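Local coordinates for protein NADP-dependent alcohol dehydrogenase (Entamoeba histolytica, PDB 2OUI) that probably catalyses the reversible, NADP-dependent oxidation of alcohols to aldehydes or ketones, as a zinc-containing tetramer, at residues G91-E94 with S95-Y99; H125-A129 with D130-A134; N163-L166 with G167-V170; S199-H202 with C203-A207; G243-V246 with H247-A250. The protein carries 1 engineered substitution. One frame throughout, in Å; residues are numbered along the deposited sequence.

Interaction 1. Residues G91-E94 with S95-Y99; sequences GEEE and SQRGY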
loop_
_atom_site.group_PDB
_atom_site.type_symbol
_atom_site.label_atom_id
_atom_site.label_comp_id
_atom_site.label_asym_id
_atom_site.label_seq_id
_atom_site.Cartn_x
_atom_site.Cartn_y
_atom_site.Cartn_z
ATOM N N GLY A 91 -15.816 2.631 -17.008
ATOM C CA GLY A 91 -16.914 2.475 -16.047
ATOM C C GLY A 91 -17.248 1.031 -15.699
ATOM O O GLY A 91 -18.169 0.786 -14.934
ATOM N N GLU A 92 -16.546 0.069 -16.296
ATOM C CA GLU A 92 -16.830 -1.351 -15.991
ATOM C C GLU A 92 -16.381 -1.707 -14.579
ATOM O O GLU A 92 -15.580 -0.968 -13.981
ATOM C CB GLU A 92 -16.179 -2.286 -17.020
ATOM C CG GLU A 92 -16.805 -2.240 -18.428
ATOM C CD GLU A 92 -18.272 -2.667 -18.510
ATOM O OE1 GLU A 92 -18.744 -3.490 -17.701
ATOM O OE2 GLU A 92 -18.955 -2.179 -19.431
ATOM N N GLU A 93 -16.896 -2.819 -14.049
ATOM C CA GLU A 93 -16.606 -3.228 -12.663
ATOM C C GLU A 93 -15.114 -3.236 -12.348
ATOM O O GLU A 93 -14.675 -2.702 -11.328
ATOM C CB GLU A 93 -17.131 -4.635 -12.387
ATOM C CG GLU A 93 -16.492 -5.199 -11.103
ATOM C CD GLU A 93 -16.811 -6.654 -10.846
ATOM O OE1 GLU A 93 -17.885 -7.120 -11.273
ATOM O OE2 GLU A 93 -15.993 -7.330 -10.192
ATOM N N GLU A 94 -14.323 -3.897 -13.193
ATOM C CA GLU A 94 -12.875 -3.987 -12.950
ATOM C C GLU A 94 -12.185 -2.638 -12.837
ATOM O O GLU A 94 -11.303 -2.486 -12.009
ATOM C CB GLU A 94 -12.197 -4.883 -13.986
ATOM C CG GLU A 94 -12.782 -6.315 -13.990
ATOM C CD GLU A 94 -14.066 -6.501 -14.804
ATOM O OE1 GLU A 94 -14.627 -5.536 -15.410
ATOM O OE2 GLU A 94 -14.538 -7.662 -14.840
ATOM N N SER A 95 -12.532 -1.693 -13.720
ATOM C CA SER A 95 -12.012 -0.327 -13.631
ATOM C C SER A 95 -12.358 0.356 -12.302
ATOM O O SER A 95 -11.494 1.012 -11.708
ATOM C CB SER A 95 -12.522 0.511 -14.811
ATOM O OG SER A 95 -12.393 -0.234 -16.028
ATOM N N GLN A 96 -13.604 0.197 -11.837
ATOM C CA GLN A 96 -14.049 0.793 -10.589
ATOM C C GLN A 96 -13.315 0.240 -9.381
ATOM O O GLN A 96 -13.229 0.916 -8.356
ATOM C CB GLN A 96 -15.554 0.596 -10.422
ATOM C CG GLN A 96 -16.386 1.369 -11.475
ATOM C CD GLN A 96 -17.864 1.418 -11.118
ATOM O OE1 GLN A 96 -18.231 1.444 -9.947
ATOM N NE2 GLN A 96 -18.719 1.419 -12.137
ATOM N N ARG A 97 -12.817 -0.990 -9.491
ATOM C CA ARG A 97 -12.047 -1.589 -8.386
ATOM C C ARG A 97 -10.520 -1.614 -8.600
ATOM O O ARG A 97 -9.768 -2.358 -7.935
ATOM C CB ARG A 97 -12.644 -2.940 -8.010
ATOM C CG ARG A 97 -12.571 -3.997 -9.093
ATOM C CD ARG A 97 -13.303 -5.271 -8.615
ATOM N NE ARG A 97 -13.253 -6.361 -9.598
ATOM C CZ ARG A 97 -12.157 -7.065 -9.869
ATOM N NH1 ARG A 97 -11.022 -6.793 -9.244
ATOM N NH2 ARG A 97 -12.196 -8.028 -10.774
ATOM N N GLY A 98 -10.070 -0.735 -9.485
ATOM C CA GLY A 98 -8.659 -0.438 -9.712
ATOM C C GLY A 98 -7.858 -1.242 -10.712
ATOM O O GLY A 98 -6.619 -1.148 -10.706
ATOM N N TYR A 99 -8.548 -2.007 -11.568
ATOM C CA TYR A 99 -7.932 -2.853 -12.595
ATOM C C TYR A 99 -8.587 -2.618 -13.965
ATOM O O TYR A 99 -9.219 -3.514 -14.526
ATOM C CB TYR A 99 -8.086 -4.329 -12.197
ATOM C CG TYR A 99 -7.173 -4.721 -11.043
ATOM C CD1 TYR A 99 -7.663 -4.828 -9.743
ATOM C CD2 TYR A 99 -5.805 -4.975 -11.264
ATOM C CE1 TYR A 99 -6.806 -5.185 -8.680
ATOM C CE2 TYR A 99 -4.945 -5.333 -10.209
ATOM C CZ TYR A 99 -5.454 -5.436 -8.934
ATOM O OH TYR A 99 -4.621 -5.808 -7.901
HETATM O O HOH W 1 -14.237 -9.185 -12.677
#
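Glu93 and Arg97, four residues apart, meet in a salt bridge: Arg97 NE gives its hydrogen to Glu93 OE2 over 3.0 Å, reaching the anti lone pair of that oxygen. The glutamate chain is extended, its CG opposite the backbone N (chi1 164°), which is what carries the carboxylate as far as the arginine's edge. Over one face of the guanidinium lies Glu94 CA, and the Glu94 carboxylate is tied to the same group through a water that sits 2.7 Å from Glu94 OE2 and 3.0 Å from Arg97 NH2. Farther back, the extended side chain of Gln96 reaches back to the residue ahead of the helix, NE2 donating to Gly91 O at 2.9 Å. A second tier fixes these groups: Glu94 OE1 takes the amide of Gly104, Gln96 NE2 also donates to Ala131 O of a second subunit, and in a third subunit Lys257 pairs with Glu93 while the carbonyls of Pro258 and Gly259 hold Arg97. The short helix then stops. Tyr99 N bonds to Glu94 O at 2.8 Å and Gly98 N to Ser95 O at 3.2 Å, with Gly98 at a positive phi of 89° that glycine adopts easily: a Schellman motif.

Interaction 2. Residues H125-A129 with D130-A134; sequences HVNEA and DANLA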
loop_
_atom_site.group_PDB
_atom_site.type_symbol
_atom_site.label_atom_id
_atom_site.label_comp_id
_atom_site.label_asym_id
_atom_site.label_seq_id
_atom_site.Cartn_x
_atom_site.Cartn_y
_atom_site.Cartn_z
ATOM N N HIS A 125 -10.344 1.881 -34.760
ATOM C CA HIS A 125 -11.371 2.397 -33.900
ATOM C C HIS A 125 -10.847 2.432 -32.463
ATOM O O HIS A 125 -10.267 1.447 -31.971
ATOM C CB HIS A 125 -12.610 1.505 -33.998
ATOM C CG HIS A 125 -13.720 1.881 -33.058
ATOM N ND1 HIS A 125 -13.715 1.528 -31.721
ATOM C CD2 HIS A 125 -14.882 2.537 -33.271
ATOM C CE1 HIS A 125 -14.816 1.980 -31.146
ATOM N NE2 HIS A 125 -15.544 2.594 -32.068
ATOM N N VAL A 126 -11.102 3.543 -31.779
ATOM C CA VAL A 126 -10.744 3.676 -30.371
ATOM C C VAL A 126 -12.007 3.939 -29.540
ATOM O O VAL A 126 -12.723 4.923 -29.778
ATOM C CB VAL A 126 -9.739 4.833 -30.140
ATOM C CG1 VAL A 126 -9.348 4.930 -28.647
ATOM C CG2 VAL A 126 -8.516 4.658 -31.033
ATOM N N ASN A 127 -12.291 3.067 -28.566
ATOM C CA ASN A 127 -13.436 3.285 -27.653
ATOM C C ASN A 127 -13.094 4.328 -26.591
ATOM O O ASN A 127 -11.941 4.431 -26.199
ATOM C CB ASN A 127 -13.793 1.978 -26.931
ATOM C CG ASN A 127 -12.613 1.407 -26.184
ATOM O OD1 ASN A 127 -11.604 1.011 -26.785
ATOM N ND2 ASN A 127 -12.717 1.377 -24.860
ATOM N N GLU A 128 -14.095 5.073 -26.106
ATOM C CA GLU A 128 -13.851 6.081 -25.051
ATOM C C GLU A 128 -12.632 6.966 -25.361
ATOM O O GLU A 128 -11.684 7.069 -24.582
ATOM C CB GLU A 128 -13.771 5.403 -23.664
ATOM C CG GLU A 128 -15.164 4.880 -23.263
ATOM C CD GLU A 128 -15.162 4.121 -21.957
ATOM O OE1 GLU A 128 -14.374 4.484 -21.056
ATOM O OE2 GLU A 128 -15.977 3.174 -21.840
ATOM N N ALA A 129 -12.676 7.615 -26.526
ATOM C CA ALA A 129 -11.494 8.296 -27.055
ATOM C C ALA A 129 -10.932 9.430 -26.167
ATOM O O ALA A 129 -9.715 9.603 -26.097
ATOM C CB ALA A 129 -11.781 8.821 -28.468
ATOM N N ASP A 130 -11.791 10.210 -25.518
ATOM C CA ASP A 130 -11.302 11.263 -24.629
ATOM C C ASP A 130 -10.474 10.663 -23.518
ATOM O O ASP A 130 -9.479 11.242 -23.094
ATOM C CB ASP A 130 -12.467 12.050 -23.993
ATOM C CG ASP A 130 -12.989 13.155 -24.899
ATOM O OD1 ASP A 130 -12.309 13.488 -25.895
ATOM O OD2 ASP A 130 -14.085 13.696 -24.608
ATOM N N ALA A 131 -10.891 9.490 -23.034
ATOM C CA ALA A 131 -10.238 8.869 -21.895
ATOM C C ALA A 131 -8.988 8.106 -22.353
ATOM O O ALA A 131 -8.027 7.983 -21.606
ATOM C CB ALA A 131 -11.197 7.913 -21.220
ATOM N N ASN A 132 -9.003 7.602 -23.587
ATOM C CA ASN A 132 -7.991 6.671 -24.046
ATOM C C ASN A 132 -6.915 7.181 -25.011
ATOM O O ASN A 132 -6.004 6.434 -25.323
ATOM C CB ASN A 132 -8.664 5.423 -24.631
ATOM C CG ASN A 132 -9.244 4.554 -23.552
ATOM O OD1 ASN A 132 -8.650 4.439 -22.485
ATOM N ND2 ASN A 132 -10.418 3.972 -23.797
ATOM N N LEU A 133 -7.011 8.429 -25.476
ATOM C CA LEU A 133 -5.990 8.971 -26.389
ATOM C C LEU A 133 -5.268 10.200 -25.796
ATOM O O LEU A 133 -5.920 11.141 -25.332
ATOM C CB LEU A 133 -6.639 9.357 -27.724
ATOM C CG LEU A 133 -7.164 8.154 -28.534
ATOM C CD1 LEU A 133 -7.904 8.634 -29.771
ATOM C CD2 LEU A 133 -6.046 7.175 -28.892
ATOM N N ALA A 134 -3.932 10.162 -25.806
ATOM C CA ALA A 134 -3.115 11.283 -25.337
ATOM C C ALA A 134 -2.695 12.059 -26.559
ATOM O O ALA A 134 -2.335 11.465 -27.577
ATOM C CB ALA A 134 -1.869 10.767 -24.597
#
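Ala131 N makes a weak bond to Glu128 O, 3.0 Å away, and the small methyl of Ala131 fits close to that same carbonyl. Ala131 O accepts from Gln96 NE2 of a second subunit. Asn132 follows and reaches back twice. Its backbone N bonds to Glu128 O at 2.9 Å, and its side chain, with CG turned opposite the carbonyl carbon (chi1 -74°), sends ND2 to Asn127 O at 2.9 Å. That bond is almost straight, 171° at the hydrogen, and the acceptor lies in the amide plane of Asn132, although the donor stands above the carbonyl plane of Asn127. The one-turn helix 129-132 connects strands 124-126 and 134-135 of the GroES-like domain. Asparagine suits this buried turn because both ends of its amide find partners: ND2 also donates to Pro88 O, and OD1 accepts from Trp90 NE1. At Leu133 the chain leaves the helix, its N still bonded to Ala129 O at 3.0 Å. The leucine and Val126 reach toward each other tip to tip, Leu133 CG lying 3.9 Å from Val126 CG1, while Leu133 CD1 approaches Ala129 CB at 4.1 Å, with Val29, Val81 and Val83 packed around the leucine.

Interaction 3. Residues N163-L166 with G167-V170; sequences NIKL and GDTV. With EDO (1,2-ethanediol), chain L.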
loop_
_atom_site.group_PDB
_atom_site.type_symbol
_atom_site.label_atom_id
_atom_site.label_comp_id
_atom_site.label_asym_id
_atom_site.label_seq_id
_atom_site.Cartn_x
_atom_site.Cartn_y
_atom_site.Cartn_z
ATOM N N ASN A 163 7.641 -4.048 -7.169
ATOM C CA ASN A 163 7.626 -3.298 -5.908
ATOM C C ASN A 163 9.026 -2.792 -5.560
ATOM O O ASN A 163 9.499 -2.879 -4.420
ATOM C CB ASN A 163 7.055 -4.184 -4.781
ATOM C CG ASN A 163 6.782 -3.409 -3.526
ATOM O OD1 ASN A 163 6.394 -2.242 -3.583
ATOM N ND2 ASN A 163 6.987 -4.042 -2.380
ATOM N N ILE A 164 9.691 -2.272 -6.580
ATOM C CA ILE A 164 11.096 -1.906 -6.459
ATOM C C ILE A 164 11.202 -0.683 -5.548
ATOM O O ILE A 164 10.438 0.280 -5.716
ATOM C CB ILE A 164 11.730 -1.651 -7.849
ATOM C CG1 ILE A 164 11.873 -2.993 -8.595
ATOM C CG2 ILE A 164 13.072 -1.008 -7.675
ATOM C CD1 ILE A 164 11.967 -2.850 -10.059
ATOM N N LYS A 165 12.127 -0.746 -4.587
ATOM C CA LYS A 165 12.387 0.353 -3.620
ATOM C C LYS A 165 13.764 0.959 -3.820
ATOM O O LYS A 165 14.641 0.350 -4.443
ATOM C CB LYS A 165 12.318 -0.138 -2.176
ATOM C CG LYS A 165 10.990 -0.807 -1.750
ATOM C CD LYS A 165 9.803 0.117 -1.920
ATOM C CE LYS A 165 8.516 -0.555 -1.450
ATOM N NZ LYS A 165 7.350 0.302 -1.813
ATOM N N LEU A 166 13.971 2.146 -3.242
ATOM C CA LEU A 166 15.237 2.863 -3.366
ATOM C C LEU A 166 16.395 2.032 -2.867
ATOM O O LEU A 166 16.376 1.539 -1.727
ATOM C CB LEU A 166 15.190 4.192 -2.599
ATOM C CG LEU A 166 14.307 5.299 -3.196
ATOM C CD1 LEU A 166 13.975 6.399 -2.138
ATOM C CD2 LEU A 166 14.962 5.915 -4.437
ATOM N N GLY A 167 17.402 1.885 -3.735
ATOM C CA GLY A 167 18.602 1.099 -3.448
ATOM C C GLY A 167 18.477 -0.412 -3.583
ATOM O O GLY A 167 19.455 -1.120 -3.353
ATOM N N ASP A 168 17.310 -0.911 -4.000
ATOM C CA ASP A 168 17.093 -2.363 -4.149
ATOM C C ASP A 168 18.037 -2.951 -5.196
ATOM O O ASP A 168 18.349 -2.294 -6.195
ATOM C CB ASP A 168 15.664 -2.675 -4.611
ATOM C CG ASP A 168 14.698 -2.893 -3.457
ATOM O OD1 ASP A 168 15.136 -3.012 -2.289
ATOM O OD2 ASP A 168 13.491 -2.979 -3.737
ATOM N N THR A 169 18.488 -4.184 -4.956
ATOM C CA THR A 169 19.223 -4.926 -5.965
ATOM C C THR A 169 18.153 -5.731 -6.725
ATOM O O THR A 169 17.365 -6.463 -6.119
ATOM C CB THR A 169 20.250 -5.855 -5.287
ATOM O OG1 THR A 169 21.253 -5.057 -4.638
ATOM C CG2 THR A 169 20.934 -6.797 -6.302
ATOM N N VAL A 170 18.137 -5.606 -8.042
ATOM C CA VAL A 170 17.023 -6.102 -8.828
ATOM C C VAL A 170 17.592 -7.004 -9.916
ATOM O O VAL A 170 18.708 -6.751 -10.411
ATOM C CB VAL A 170 16.227 -4.924 -9.464
ATOM C CG1 VAL A 170 15.192 -5.407 -10.533
ATOM C CG2 VAL A 170 15.518 -4.063 -8.363
HETATM C C1 EDO L . 6.680 1.228 -5.982
HETATM O O1 EDO L . 7.817 0.592 -5.394
HETATM C C2 EDO L . 6.406 0.606 -7.348
HETATM O O2 EDO L . 5.473 -0.477 -7.194
#
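Lys165 and Asp168 run side by side and point the same way, but the lysine's amine is not what the aspartate holds. Asp168 OD2 instead accepts the backbone N of Lys165, 2.8 Å away, with the donor standing well above the carboxylate plane and the bond fairly straight at 158°. The side-chain carbon Lys165 CB comes within 3.4 Å of the same oxygen. Asp168 N answers with a bond to Lys165 O at 3.0 Å, so the two residues clasp each other across a type II beta turn. Gly167 fills its third position with phi 79°, where a side chain would run into Leu166 O. The turn belongs to the connection between helix 148-161, which ends at Asn163 in a Schellman motif, and strand 170-173 of the parallel Rossmann sheet. An aspartate suits the turn because its carboxylate serves several partners at once: Lys238 forms a salt bridge with OD2, and Lys304 of a fourth subunit forms one with OD1, a gathering that would probably stabilise the ionised form. The lysine's own chain bends at chi2 (-59°) and doubles back toward Asn163, where NZ makes a weak bond to OD1; the amide of Asn163 also donates through ND2 to Asp261. Ile164 and Val170, both buried, cross at about a right angle, Val170 CG2 resting against Ile164 CG1 at 3.8 Å and against CG2 at 4.0 Å; these branched aliphatic chains also pack on Ala191. A molecule of 1,2-ethanediol, probably from the crystallisation liquor, donates through O1 to Ile164 O at 2.7 Å.

Interaction 4. Residues S199-H202 with C203-A207; sequences SRKH and CCDIA. With EDO (1,2-ethanediol), chain J.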
loop_
_atom_site.group_PDB
_atom_site.type_symbol
_atom_site.label_atom_id
_atom_site.label_comp_id
_atom_site.label_asym_id
_atom_site.label_seq_id
_atom_site.Cartn_x
_atom_site.Cartn_y
_atom_site.Cartn_z
ATOM N N SER A 199 20.882 -12.892 -23.540
ATOM C CA SER A 199 21.996 -13.461 -24.287
ATOM C C SER A 199 22.159 -12.906 -25.706
ATOM O O SER A 199 23.242 -13.048 -26.292
ATOM C CB SER A 199 21.920 -14.987 -24.274
ATOM O OG SER A 199 20.605 -15.411 -24.599
ATOM N N ARG A 200 21.124 -12.265 -26.254
ATOM C CA ARG A 200 21.280 -11.589 -27.559
ATOM C C ARG A 200 22.202 -10.391 -27.296
ATOM O O ARG A 200 21.902 -9.539 -26.436
ATOM C CB ARG A 200 19.914 -11.171 -28.127
ATOM C CG ARG A 200 19.858 -11.071 -29.650
ATOM C CD ARG A 200 18.486 -11.507 -30.197
ATOM N NE ARG A 200 17.566 -10.381 -30.364
ATOM C CZ ARG A 200 16.267 -10.411 -30.060
ATOM N NH1 ARG A 200 15.708 -11.507 -29.555
ATOM N NH2 ARG A 200 15.521 -9.331 -30.239
ATOM N N LYS A 201 23.346 -10.363 -27.984
ATOM C CA LYS A 201 24.405 -9.401 -27.671
ATOM C C LYS A 201 23.926 -7.958 -27.646
ATOM O O LYS A 201 24.190 -7.234 -26.691
ATOM C CB LYS A 201 25.588 -9.532 -28.638
ATOM C CG LYS A 201 26.684 -8.496 -28.400
ATOM C CD LYS A 201 27.883 -8.763 -29.269
ATOM C CE LYS A 201 28.994 -7.768 -28.995
ATOM N NZ LYS A 201 28.571 -6.344 -29.224
ATOM N N HIS A 202 23.238 -7.532 -28.703
ATOM C CA HIS A 202 22.878 -6.120 -28.796
ATOM C C HIS A 202 21.942 -5.710 -27.657
ATOM O O HIS A 202 22.071 -4.610 -27.091
ATOM C CB HIS A 202 22.277 -5.756 -30.165
ATOM C CG HIS A 202 22.083 -4.278 -30.349
ATOM N ND1 HIS A 202 23.124 -3.376 -30.287
ATOM C CD2 HIS A 202 20.962 -3.542 -30.559
ATOM C CE1 HIS A 202 22.659 -2.150 -30.457
ATOM N NE2 HIS A 202 21.349 -2.224 -30.623
ATOM N N CYS A 203 21.035 -6.613 -27.290
ATOM C CA CYS A 203 20.141 -6.378 -26.145
ATOM C C CYS A 203 20.905 -6.160 -24.849
ATOM O O CYS A 203 20.571 -5.251 -24.080
ATOM C CB CYS A 203 19.154 -7.528 -25.977
ATOM S SG CYS A 203 17.865 -7.478 -27.269
ATOM N N CYS A 204 21.907 -7.004 -24.611
ATOM C CA CYS A 204 22.795 -6.867 -23.453
ATOM C C CYS A 204 23.516 -5.523 -23.420
ATOM O O CYS A 204 23.560 -4.854 -22.389
ATOM C CB CYS A 204 23.824 -8.006 -23.454
ATOM S SG CYS A 204 23.075 -9.677 -23.212
ATOM N N ASP A 205 24.082 -5.121 -24.552
ATOM C CA ASP A 205 24.821 -3.875 -24.610
ATOM C C ASP A 205 23.872 -2.712 -24.273
ATOM O O ASP A 205 24.209 -1.836 -23.481
ATOM C CB ASP A 205 25.412 -3.676 -26.011
ATOM C CG ASP A 205 26.547 -4.648 -26.321
ATOM O OD1 ASP A 205 27.239 -5.120 -25.376
ATOM O OD2 ASP A 205 26.736 -4.933 -27.522
ATOM N N ILE A 206 22.680 -2.737 -24.863
ATOM C CA ILE A 206 21.678 -1.675 -24.628
ATOM C C ILE A 206 21.174 -1.646 -23.177
ATOM O O ILE A 206 20.885 -0.561 -22.635
ATOM C CB ILE A 206 20.508 -1.737 -25.646
ATOM C CG1 ILE A 206 21.013 -1.490 -27.081
ATOM C CG2 ILE A 206 19.387 -0.718 -25.291
ATOM C CD1 ILE A 206 21.711 -0.127 -27.304
ATOM N N ALA A 207 21.074 -2.813 -22.540
ATOM C CA ALA A 207 20.649 -2.836 -21.135
ATOM C C ALA A 207 21.574 -1.997 -20.234
ATOM O O ALA A 207 21.092 -1.274 -19.350
ATOM C CB ALA A 207 20.529 -4.236 -20.644
HETATM C C1 EDO J . 17.835 -11.151 -25.265
HETATM O O1 EDO J . 18.584 -12.296 -24.845
HETATM C C2 EDO J . 16.448 -11.221 -24.642
HETATM O O2 EDO J . 16.532 -11.864 -23.357
HETATM O O HOH W 2 25.618 -4.121 -29.791
#
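Lys201 and Asp205 are joined one helical turn apart, and the lysine can be traced outward. Its CB leaves the backbone pointing away from residues 203-207, yet CG, anti to the backbone N (chi1 177°), already lies 3.7 Å from Asp205 OD2. The chain then runs straight until a bend at chi4 (-59°) turns its end inward: CE passes that oxygen at 3.9 Å and NZ closes a salt bridge to it at 2.9 Å, on the syn lone pair. A water 2.7 Å from Asp205 OD2 donates to the same atom and also sits 2.6 Å from His202 ND1, near the ring plane. One face of the imidazole is covered by carbon: Ile206 CG1 lies 3.9 Å from the centroid, in a CH-pi contact. Ile206 also packs on Leu180 and Ile345, a place suited to a branched aliphatic chain. At the start of the helix Ser199 N and Arg200 N both donate to O1 of a 1,2-ethanediol. The helix belongs to the beta-alpha-beta unit 194-197, 201-209, 214-216 of the Rossmann fold; in NADP-dependent relatives the loop after the strand corresponding to 194-197 often meets the 2'-phosphate, and the same may hold here. Gripped by an amine and a water, the Asp205 carboxylate is probably ionised, and its charge may favour a proton on the nearby histidine.

Interaction 5. Residues G243-V246 with H247-A250; sequences GGDV and HTFA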
loop_
_atom_site.group_PDB
_atom_site.type_symbol
_atom_site.label_atom_id
_atom_site.label_comp_id
_atom_site.label_asym_id
_atom_site.label_seq_id
_atom_site.Cartn_x
_atom_site.Cartn_y
_atom_site.Cartn_z
ATOM N N GLY A 243 10.515 -11.949 -20.067
ATOM C CA GLY A 243 10.766 -12.849 -21.186
ATOM C C GLY A 243 10.941 -14.241 -20.643
ATOM O O GLY A 243 10.716 -14.476 -19.457
ATOM N N GLY A 244 11.326 -15.174 -21.506
ATOM C CA GLY A 244 11.527 -16.556 -21.094
ATOM C C GLY A 244 10.262 -17.369 -21.281
ATOM O O GLY A 244 9.447 -17.077 -22.153
ATOM N N ASP A 245 10.097 -18.392 -20.457
ATOM C CA ASP A 245 8.953 -19.288 -20.581
ATOM C C ASP A 245 8.375 -19.593 -19.207
ATOM O O ASP A 245 8.709 -18.904 -18.252
ATOM C CB ASP A 245 9.354 -20.557 -21.349
ATOM C CG ASP A 245 10.471 -21.321 -20.683
ATOM O OD1 ASP A 245 10.763 -21.137 -19.501
ATOM O OD2 ASP A 245 11.102 -22.200 -21.440
ATOM N N VAL A 246 7.491 -20.575 -19.092
ATOM C CA VAL A 246 6.927 -20.909 -17.765
ATOM C C VAL A 246 7.993 -21.307 -16.732
ATOM O O VAL A 246 7.758 -21.188 -15.533
ATOM C CB VAL A 246 5.874 -22.048 -17.832
ATOM C CG1 VAL A 246 4.636 -21.581 -18.609
ATOM C CG2 VAL A 246 6.492 -23.313 -18.392
ATOM N N HIS A 247 9.164 -21.779 -17.180
ATOM C CA HIS A 247 10.183 -22.249 -16.233
ATOM C C HIS A 247 11.026 -21.120 -15.656
ATOM O O HIS A 247 11.837 -21.331 -14.746
ATOM C CB HIS A 247 11.063 -23.321 -16.868
ATOM C CG HIS A 247 10.310 -24.552 -17.253
ATOM N ND1 HIS A 247 9.912 -24.806 -18.549
ATOM C CD2 HIS A 247 9.871 -25.594 -16.513
ATOM C CE1 HIS A 247 9.275 -25.962 -18.593
ATOM N NE2 HIS A 247 9.241 -26.464 -17.371
ATOM N N THR A 248 10.826 -19.913 -16.174
ATOM C CA THR A 248 11.536 -18.749 -15.674
ATOM C C THR A 248 11.106 -18.377 -14.265
ATOM O O THR A 248 11.876 -17.750 -13.502
ATOM C CB THR A 248 11.295 -17.568 -16.602
ATOM O OG1 THR A 248 11.671 -17.954 -17.935
ATOM C CG2 THR A 248 12.101 -16.388 -16.161
ATOM N N PHE A 249 9.875 -18.734 -13.900
ATOM C CA PHE A 249 9.390 -18.408 -12.565
ATOM C C PHE A 249 10.176 -19.119 -11.485
ATOM O O PHE A 249 10.424 -18.516 -10.432
ATOM C CB PHE A 249 7.883 -18.677 -12.431
ATOM C CG PHE A 249 7.038 -17.646 -13.141
ATOM C CD1 PHE A 249 6.899 -17.683 -14.536
ATOM C CD2 PHE A 249 6.380 -16.659 -12.428
ATOM C CE1 PHE A 249 6.104 -16.736 -15.197
ATOM C CE2 PHE A 249 5.568 -15.707 -13.088
ATOM C CZ PHE A 249 5.447 -15.760 -14.487
ATOM N N ALA A 250 10.536 -20.382 -11.726
ATOM C CA ALA A 250 11.364 -21.130 -10.776
ATOM C C ALA A 250 12.723 -20.465 -10.589
ATOM O O ALA A 250 13.244 -20.446 -9.477
ATOM C CB ALA A 250 11.522 -22.615 -11.190
HETATM O O HOH W 3 8.917 -22.105 -13.204
#
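Asp245 OD1 accepts the backbone N of His247 at 2.9 Å, met from above the carboxylate plane. The aspartate reaches it because CG sits between its own backbone N and carbonyl carbon (chi1 59°), folding the short side chain forward over the coming turn. Thr248 returns the favour: its OG1 takes Asp245 N at 3.0 Å. Together Asp245 and Thr248 form a capping box leading into the helix. Thr248 N also bonds to Asp245 O at 3.1 Å, closing a type I beta turn. Gly244, just ahead, brings CA within 3.5 Å of Thr248 OG1; a side chain there would collide with that hydroxyl, so glycine is the natural occupant. Between the two central residues of the turn, Val246 CG2 lies over one face of the His247 ring, 4.0 Å from its centroid and 21° off the normal, a CH-pi contact. Phe249 presents the edge of its ring to the carbonyl of Val246, CD1 to O 3.7 Å, and the ring is buried among Ile241, Ile274 and Ile276. A water donates to Val246 O and accepts from Ala250 N, extending the bonding by a further residue. With the first amides of a helix lacking carbonyls from an earlier turn, the carboxylate supplies an acceptor for His247 N, and the threonine hydroxyl oxygen accepts Asp245 N in return; the negative charge of Asp245 would probably be eased by the positive end of the helix dipole.

How the interactions relate
Interactions 1 and 2 both belong to the GroES-like domain, their centres about 17 Å and nearest atoms about 5 Å apart, and they also meet between subunits, since Gln96 of one chain bonds to Ala131 of another. Interactions 4 and 5 follow two strands of the Rossmann domain, with centres about 19 Å apart and nearest atoms about 10 Å; each starts a helix, while interaction 3 leads into the strand 170-173 of the same sheet and touches a fourth subunit. None forms the zinc site of Cys37, His59 and Asp150: the side chain of Arg200 lies about 14 Å from the zinc, and Gly243 about 12 Å from it.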